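Local atomic coordinates of NAD-dependent dehydrogenase (Rhizobium meliloti, PDB entry 4Z0P), a protein that reduces glyoxylate and hydroxypyruvate with NADPH as cofactor, as a member of the D-isomer specific 2-hydroxyacid dehydrogenase family. Residues L197-F211 with V229-E241. Residues are numbered along the deposited sequence; the frame is centred on the assembly and turned at random.
Sequences LVGLLPLTPDTRGIF and VFINAGRGGSQVE. With NDP (NADPH dihydro-nicotinamide-adenine-dinucleotide phosphate), chain H; OXD (oxalic acid), chain C.
Ser238 OG sits 3.1 Å from Thr207 O and also close to Thr207 OG1, and a water at 2.8 Å from Ser238 OG also bonds Leu201 O and Arg235 N. Thr207 OG1 in turn donates to Pro202 O (2.7 Å), on a lone pair in the carbonyl plane. Next to this knot, Ser238 O accepts an almost straight bond from Phe211 N (174°). With CG anti to its carbonyl carbon (chi1 -55°), Phe211 sets its ring between Ile210 CG2, over the centre of one face, and Phe230, whose CZ comes to 3.5 Å from Phe211 CG on the other; the two ring planes are 52° apart. Asn232 OD1 closes an Asx turn onto Gly234 N, while its ND2 reaches Gln239 OE1 at 2.8 Å. Leu203 CB packs on Arg235 CB, beyond which the arginine bends at its second torsion and bonds oxalate through NH1 to O6 and NH2 to O5, with NADPH O2D over its guanidinium face; Asp78 salt-bridges its NE. With an alanine here, oxalate would probably lose both of these donors and Asp78 its salt bridge to the guanidinium. Ala233 O receives the nicotinamide amide N7N at 2.9 Å. Behind these loops, Gly199 N bonds Ile231 O at 2.7 Å where strands 196-199 and 229-232, a beta-alpha-beta unit through helix 213-216, run parallel in the Rossmann sheet between strands 142-146 and 255-258.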
loop_
_atom_site.group_PDB
_atom_site.type_symbol
_atom_site.label_atom_id
_atom_site.label_comp_id
_atom_site.label_asym_id
_atom_site.label_seq_id
_atom_site.Cartn_x
_atom_site.Cartn_y
_atom_site.Cartn_z
ATOM N N LEU A 197 10.511 -11.178 2.208
ATOM C CA LEU A 197 9.919 -12.509 2.170
ATOM C C LEU A 197 8.487 -12.444 2.647
ATOM O O LEU A 197 8.243 -11.987 3.763
ATOM C CB LEU A 197 10.708 -13.461 3.070
ATOM C CG LEU A 197 10.180 -14.906 3.121
ATOM C CD1 LEU A 197 10.260 -15.561 1.763
ATOM C CD2 LEU A 197 10.962 -15.722 4.128
ATOM N N VAL A 198 7.558 -12.943 1.835
ATOM C CA VAL A 198 6.134 -12.986 2.169
ATOM C C VAL A 198 5.694 -14.435 2.278
ATOM O O VAL A 198 5.820 -15.203 1.318
ATOM C CB VAL A 198 5.271 -12.303 1.099
ATOM C CG1 VAL A 198 3.774 -12.461 1.386
ATOM C CG2 VAL A 198 5.603 -10.809 1.044
ATOM N N GLY A 199 5.164 -14.798 3.440
ATOM C CA GLY A 199 4.607 -16.123 3.668
ATOM C C GLY A 199 3.088 -16.170 3.450
ATOM O O GLY A 199 2.329 -15.514 4.161
ATOM N N LEU A 200 2.673 -16.972 2.480
ATOM C CA LEU A 200 1.268 -17.278 2.197
ATOM C C LEU A 200 1.079 -18.787 2.009
ATOM O O LEU A 200 0.413 -19.235 1.089
ATOM C CB LEU A 200 0.796 -16.515 0.981
ATOM C CG LEU A 200 0.573 -15.019 1.265
ATOM C CD1 LEU A 200 0.385 -14.256 -0.042
ATOM C CD2 LEU A 200 -0.597 -14.792 2.192
ATOM N N LEU A 201 1.680 -19.539 2.916
ATOM C CA LEU A 201 1.573 -21.004 2.957
ATOM C C LEU A 201 0.493 -21.418 3.957
ATOM O O LEU A 201 0.290 -20.753 4.971
ATOM C CB LEU A 201 2.884 -21.624 3.434
ATOM C CG LEU A 201 4.104 -21.581 2.503
ATOM C CD1 LEU A 201 5.365 -21.936 3.268
ATOM C CD2 LEU A 201 3.892 -22.498 1.308
ATOM N N PRO A 202 -0.177 -22.543 3.700
ATOM C CA PRO A 202 -0.964 -23.192 4.759
ATOM C C PRO A 202 -0.049 -23.728 5.854
ATOM O O PRO A 202 1.156 -23.881 5.619
ATOM C CB PRO A 202 -1.671 -24.338 4.050
ATOM C CG PRO A 202 -0.896 -24.564 2.785
ATOM C CD PRO A 202 -0.004 -23.397 2.513
ATOM N N LEU A 203 -0.618 -23.953 7.039
ATOM C CA LEU A 203 0.033 -24.764 8.070
ATOM C C LEU A 203 -0.263 -26.204 7.779
ATOM O O LEU A 203 -1.430 -26.618 7.762
ATOM C CB LEU A 203 -0.454 -24.451 9.487
ATOM C CG LEU A 203 0.259 -25.243 10.608
ATOM C CD1 LEU A 203 1.767 -25.086 10.603
ATOM C CD2 LEU A 203 -0.305 -24.859 11.958
ATOM N N THR A 204 0.799 -26.974 7.578
ATOM C CA THR A 204 0.715 -28.422 7.482
ATOM C C THR A 204 1.890 -28.989 8.260
ATOM O O THR A 204 2.817 -28.249 8.606
ATOM C CB THR A 204 0.839 -28.899 6.031
ATOM O OG1 THR A 204 2.185 -28.689 5.594
ATOM C CG2 THR A 204 -0.128 -28.124 5.143
ATOM N N PRO A 205 1.919 -30.306 8.438
ATOM C CA PRO A 205 3.112 -30.850 9.084
ATOM C C PRO A 205 4.408 -30.521 8.347
ATOM O O PRO A 205 5.435 -30.285 8.975
ATOM C CB PRO A 205 2.805 -32.342 9.146
ATOM C CG PRO A 205 1.325 -32.384 9.277
ATOM C CD PRO A 205 0.858 -31.334 8.327
ATOM N N ASP A 206 4.340 -30.394 7.032
ATOM C CA ASP A 206 5.519 -30.071 6.246
ATOM C C ASP A 206 5.902 -28.591 6.274
ATOM O O ASP A 206 7.020 -28.264 5.933
ATOM C CB ASP A 206 5.331 -30.514 4.782
ATOM C CG ASP A 206 5.350 -31.999 4.605
ATOM O OD1 ASP A 206 5.892 -32.711 5.449
ATOM O OD2 ASP A 206 4.802 -32.458 3.595
ATOM N N THR A 207 5.001 -27.697 6.661
ATOM C CA THR A 207 5.352 -26.263 6.766
ATOM C C THR A 207 5.533 -25.796 8.204
ATOM O O THR A 207 5.794 -24.615 8.452
ATOM C CB THR A 207 4.332 -25.342 6.079
ATOM O OG1 THR A 207 3.110 -25.285 6.817
ATOM C CG2 THR A 207 4.044 -25.784 4.653
ATOM N N ARG A 208 5.433 -26.708 9.157
ATOM C CA ARG A 208 5.583 -26.327 10.549
ATOM C C ARG A 208 7.018 -25.868 10.812
ATOM O O ARG A 208 7.960 -26.579 10.482
ATOM C CB ARG A 208 5.270 -27.517 11.458
ATOM C CG ARG A 208 4.957 -27.081 12.867
ATOM C CD ARG A 208 4.547 -28.264 13.714
ATOM N NE ARG A 208 4.061 -27.781 14.992
ATOM C CZ ARG A 208 2.793 -27.601 15.330
ATOM N NH1 ARG A 208 1.793 -27.845 14.481
ATOM N NH2 ARG A 208 2.525 -27.156 16.553
ATOM N N GLY A 209 7.182 -24.680 11.398
ATOM C CA GLY A 209 8.507 -24.161 11.726
ATOM C C GLY A 209 9.464 -23.902 10.567
ATOM O O GLY A 209 10.674 -23.820 10.778
ATOM N N ILE A 210 8.929 -23.722 9.360
ATOM C CA ILE A 210 9.731 -23.505 8.170
ATOM C C ILE A 210 10.452 -22.140 8.207
ATOM O O ILE A 210 11.577 -22.010 7.727
ATOM C CB ILE A 210 8.879 -23.674 6.868
ATOM C CG1 ILE A 210 9.762 -23.767 5.618
ATOM C CG2 ILE A 210 7.874 -22.584 6.688
ATOM C CD1 ILE A 210 8.996 -24.206 4.382
ATOM N N PHE A 211 9.824 -21.148 8.814
ATOM C CA PHE A 211 10.424 -19.804 8.862
ATOM C C PHE A 211 11.244 -19.716 10.148
ATOM O O PHE A 211 10.732 -19.358 11.210
ATOM C CB PHE A 211 9.368 -18.713 8.809
ATOM C CG PHE A 211 8.434 -18.803 7.612
ATOM C CD1 PHE A 211 8.917 -18.672 6.317
ATOM C CD2 PHE A 211 7.069 -18.964 7.796
ATOM C CE1 PHE A 211 8.057 -18.708 5.216
ATOM C CE2 PHE A 211 6.203 -18.992 6.707
ATOM C CZ PHE A 211 6.691 -18.867 5.409
ATOM N N VAL A 229 13.466 -8.330 5.118
ATOM C CA VAL A 229 12.241 -8.235 5.903
ATOM C C VAL A 229 11.420 -9.512 5.783
ATOM O O VAL A 229 11.375 -10.133 4.719
ATOM C CB VAL A 229 11.411 -7.034 5.382
ATOM C CG1 VAL A 229 10.038 -6.941 6.018
ATOM C CG2 VAL A 229 12.205 -5.763 5.661
ATOM N N PHE A 230 10.761 -9.893 6.876
ATOM C CA PHE A 230 9.887 -11.064 6.914
ATOM C C PHE A 230 8.444 -10.648 7.143
ATOM O O PHE A 230 8.125 -9.968 8.131
ATOM C CB PHE A 230 10.306 -12.007 8.038
ATOM C CG PHE A 230 9.420 -13.213 8.189
ATOM C CD1 PHE A 230 9.127 -14.030 7.093
ATOM C CD2 PHE A 230 8.901 -13.566 9.419
ATOM C CE1 PHE A 230 8.332 -15.168 7.233
ATOM C CE2 PHE A 230 8.103 -14.705 9.563
ATOM C CZ PHE A 230 7.819 -15.508 8.470
ATOM N N ILE A 231 7.565 -11.107 6.255
ATOM C CA ILE A 231 6.142 -10.753 6.299
ATOM C C ILE A 231 5.359 -12.051 6.266
ATOM O O ILE A 231 5.518 -12.853 5.319
ATOM C CB ILE A 231 5.777 -9.898 5.080
ATOM C CG1 ILE A 231 6.507 -8.551 5.133
ATOM C CG2 ILE A 231 4.256 -9.728 4.933
ATOM C CD1 ILE A 231 6.578 -7.898 3.773
ATOM N N ASN A 232 4.588 -12.329 7.317
ATOM C CA ASN A 232 3.809 -13.573 7.341
ATOM C C ASN A 232 2.333 -13.363 7.589
ATOM O O ASN A 232 1.942 -12.769 8.596
ATOM C CB ASN A 232 4.350 -14.558 8.381
ATOM C CG ASN A 232 3.759 -15.972 8.241
ATOM O OD1 ASN A 232 3.181 -16.347 7.214
ATOM N ND2 ASN A 232 3.938 -16.764 9.269
ATOM N N ALA A 233 1.516 -13.843 6.662
ATOM C CA ALA A 233 0.065 -13.881 6.850
ATOM C C ALA A 233 -0.525 -15.240 6.533
ATOM O O ALA A 233 -1.742 -15.347 6.289
ATOM C CB ALA A 233 -0.623 -12.803 6.019
ATOM N N GLY A 234 0.308 -16.275 6.588
ATOM C CA GLY A 234 -0.155 -17.646 6.426
ATOM C C GLY A 234 -0.674 -18.186 7.740
ATOM O O GLY A 234 -1.844 -17.960 8.113
ATOM N N ARG A 235 0.202 -18.879 8.468
ATOM C CA ARG A 235 -0.130 -19.360 9.802
ATOM C C ARG A 235 1.052 -19.211 10.716
ATOM O O ARG A 235 2.203 -19.381 10.303
ATOM C CB ARG A 235 -0.519 -20.834 9.741
ATOM C CG ARG A 235 -1.895 -21.098 9.156
ATOM C CD ARG A 235 -2.954 -20.707 10.148
ATOM N NE ARG A 235 -4.313 -20.919 9.687
ATOM C CZ ARG A 235 -5.054 -20.042 9.040
ATOM N NH1 ARG A 235 -4.576 -18.849 8.688
ATOM N NH2 ARG A 235 -6.297 -20.356 8.727
ATOM N N GLY A 236 0.762 -18.932 11.980
ATOM C CA GLY A 236 1.782 -18.789 13.000
ATOM C C GLY A 236 2.617 -20.017 13.258
ATOM O O GLY A 236 3.814 -19.923 13.517
ATOM N N GLY A 237 2.010 -21.182 13.127
ATOM C CA GLY A 237 2.749 -22.417 13.358
ATOM C C GLY A 237 3.869 -22.679 12.356
ATOM O O GLY A 237 4.710 -23.545 12.590
ATOM N N SER A 238 3.886 -21.945 11.239
ATOM C CA SER A 238 4.963 -22.053 10.261
ATOM C C SER A 238 6.219 -21.277 10.656
ATOM O O SER A 238 7.252 -21.440 10.016
ATOM C CB SER A 238 4.491 -21.631 8.865
ATOM O OG SER A 238 3.483 -22.514 8.399
ATOM N N GLN A 239 6.160 -20.453 11.703
ATOM C CA GLN A 239 7.316 -19.658 12.083
ATOM C C GLN A 239 7.832 -20.017 13.458
ATOM O O GLN A 239 7.117 -20.601 14.294
ATOM C CB GLN A 239 6.994 -18.161 11.995
ATOM C CG GLN A 239 6.151 -17.617 13.136
ATOM C CD GLN A 239 5.346 -16.385 12.779
ATOM O OE1 GLN A 239 5.273 -15.959 11.620
ATOM N NE2 GLN A 239 4.720 -15.793 13.795
ATOM N N VAL A 240 9.112 -19.719 13.664
ATOM C CA VAL A 240 9.768 -19.925 14.956
ATOM C C VAL A 240 10.000 -18.537 15.536
ATOM O O VAL A 240 10.968 -17.850 15.173
ATOM C CB VAL A 240 11.090 -20.718 14.832
ATOM C CG1 VAL A 240 11.676 -21.009 16.201
ATOM C CG2 VAL A 240 10.849 -22.016 14.081
ATOM N N GLU A 241 9.098 -18.113 16.415
ATOM C CA GLU A 241 9.162 -16.748 16.946
ATOM C C GLU A 241 10.417 -16.446 17.743
ATOM O O GLU A 241 10.913 -15.333 17.692
ATOM C CB GLU A 241 7.908 -16.423 17.764
ATOM C CG GLU A 241 6.735 -16.214 16.811
ATOM C CD GLU A 241 5.367 -16.222 17.458
ATOM O OE1 GLU A 241 5.260 -16.119 18.685
ATOM O OE2 GLU A 241 4.398 -16.317 16.694
HETATM P PA NDP H . -3.762 -22.510 -1.705
HETATM O O1A NDP H . -4.048 -23.962 -1.356
HETATM O O2A NDP H . -4.428 -21.949 -2.917
HETATM O O5B NDP H . -2.192 -22.401 -1.888
HETATM C C5B NDP H . -1.251 -23.016 -1.034
HETATM C C4B NDP H . 0.107 -22.893 -1.670
HETATM O O4B NDP H . 1.057 -23.366 -0.719
HETATM C C3B NDP H . 0.289 -23.741 -2.928
HETATM O O3B NDP H . 1.108 -23.005 -3.829
HETATM C C2B NDP H . 1.020 -24.962 -2.414
HETATM O O2B NDP H . 1.839 -25.614 -3.365
HETATM C C1B NDP H . 1.885 -24.320 -1.362
HETATM N N9A NDP H . 2.374 -25.341 -0.420
HETATM C C8A NDP H . 1.700 -26.084 0.480
HETATM N N7A NDP H . 2.463 -26.908 1.164
HETATM C C5A NDP H . 3.716 -26.679 0.670
HETATM C C6A NDP H . 4.976 -27.243 0.952
HETATM N N6A NDP H . 5.155 -28.198 1.895
HETATM N N1A NDP H . 6.059 -26.787 0.262
HETATM C C2A NDP H . 5.879 -25.840 -0.670
HETATM N N3A NDP H . 4.737 -25.244 -1.029
HETATM C C4A NDP H . 3.684 -25.706 -0.305
HETATM O O3 NDP H . -4.101 -21.701 -0.349
HETATM P PN NDP H . -4.509 -20.130 -0.351
HETATM O O1N NDP H . -3.552 -19.350 -1.188
HETATM O O2N NDP H . -5.968 -19.976 -0.589
HETATM O O5D NDP H . -4.311 -19.855 1.204
HETATM C C5D NDP H . -3.021 -19.978 1.770
HETATM C C4D NDP H . -3.090 -19.900 3.287
HETATM O O4D NDP H . -3.284 -18.549 3.710
HETATM C C3D NDP H . -4.244 -20.631 3.959
HETATM O O3D NDP H . -3.966 -22.042 4.064
HETATM C C2D NDP H . -4.387 -19.976 5.319
HETATM O O2D NDP H . -3.582 -20.661 6.295
HETATM C C1D NDP H . -3.771 -18.580 5.043
HETATM N N1N NDP H . -4.732 -17.490 5.225
HETATM C C2N NDP H . -4.539 -16.526 6.207
HETATM C C3N NDP H . -5.410 -15.493 6.381
HETATM C C7N NDP H . -5.154 -14.355 7.324
HETATM O O7N NDP H . -6.115 -13.616 7.618
HETATM N N7N NDP H . -3.954 -14.174 7.831
HETATM C C4N NDP H . -6.632 -15.427 5.542
HETATM C C5N NDP H . -6.767 -16.507 4.533
HETATM C C6N NDP H . -5.855 -17.449 4.386
HETATM P P2B NDP H . 1.200 -26.508 -4.542
HETATM O O1X NDP H . 0.593 -25.495 -5.478
HETATM O O2X NDP H . 2.430 -27.190 -5.113
HETATM O O3X NDP H . 0.219 -27.423 -3.909
HETATM C C1 OXD C . -8.479 -18.030 6.875
HETATM C C2 OXD C . -8.072 -17.221 8.019
HETATM O O3 OXD C . -9.344 -17.598 6.071
HETATM O O4 OXD C . -8.879 -16.431 8.531
HETATM O O5 OXD C . -7.952 -19.154 6.742
HETATM O O6 OXD C . -6.924 -17.339 8.473
HETATM O O HOH W 1 3.119 -18.538 5.391
HETATM O O HOH W 2 2.065 -20.617 6.965
#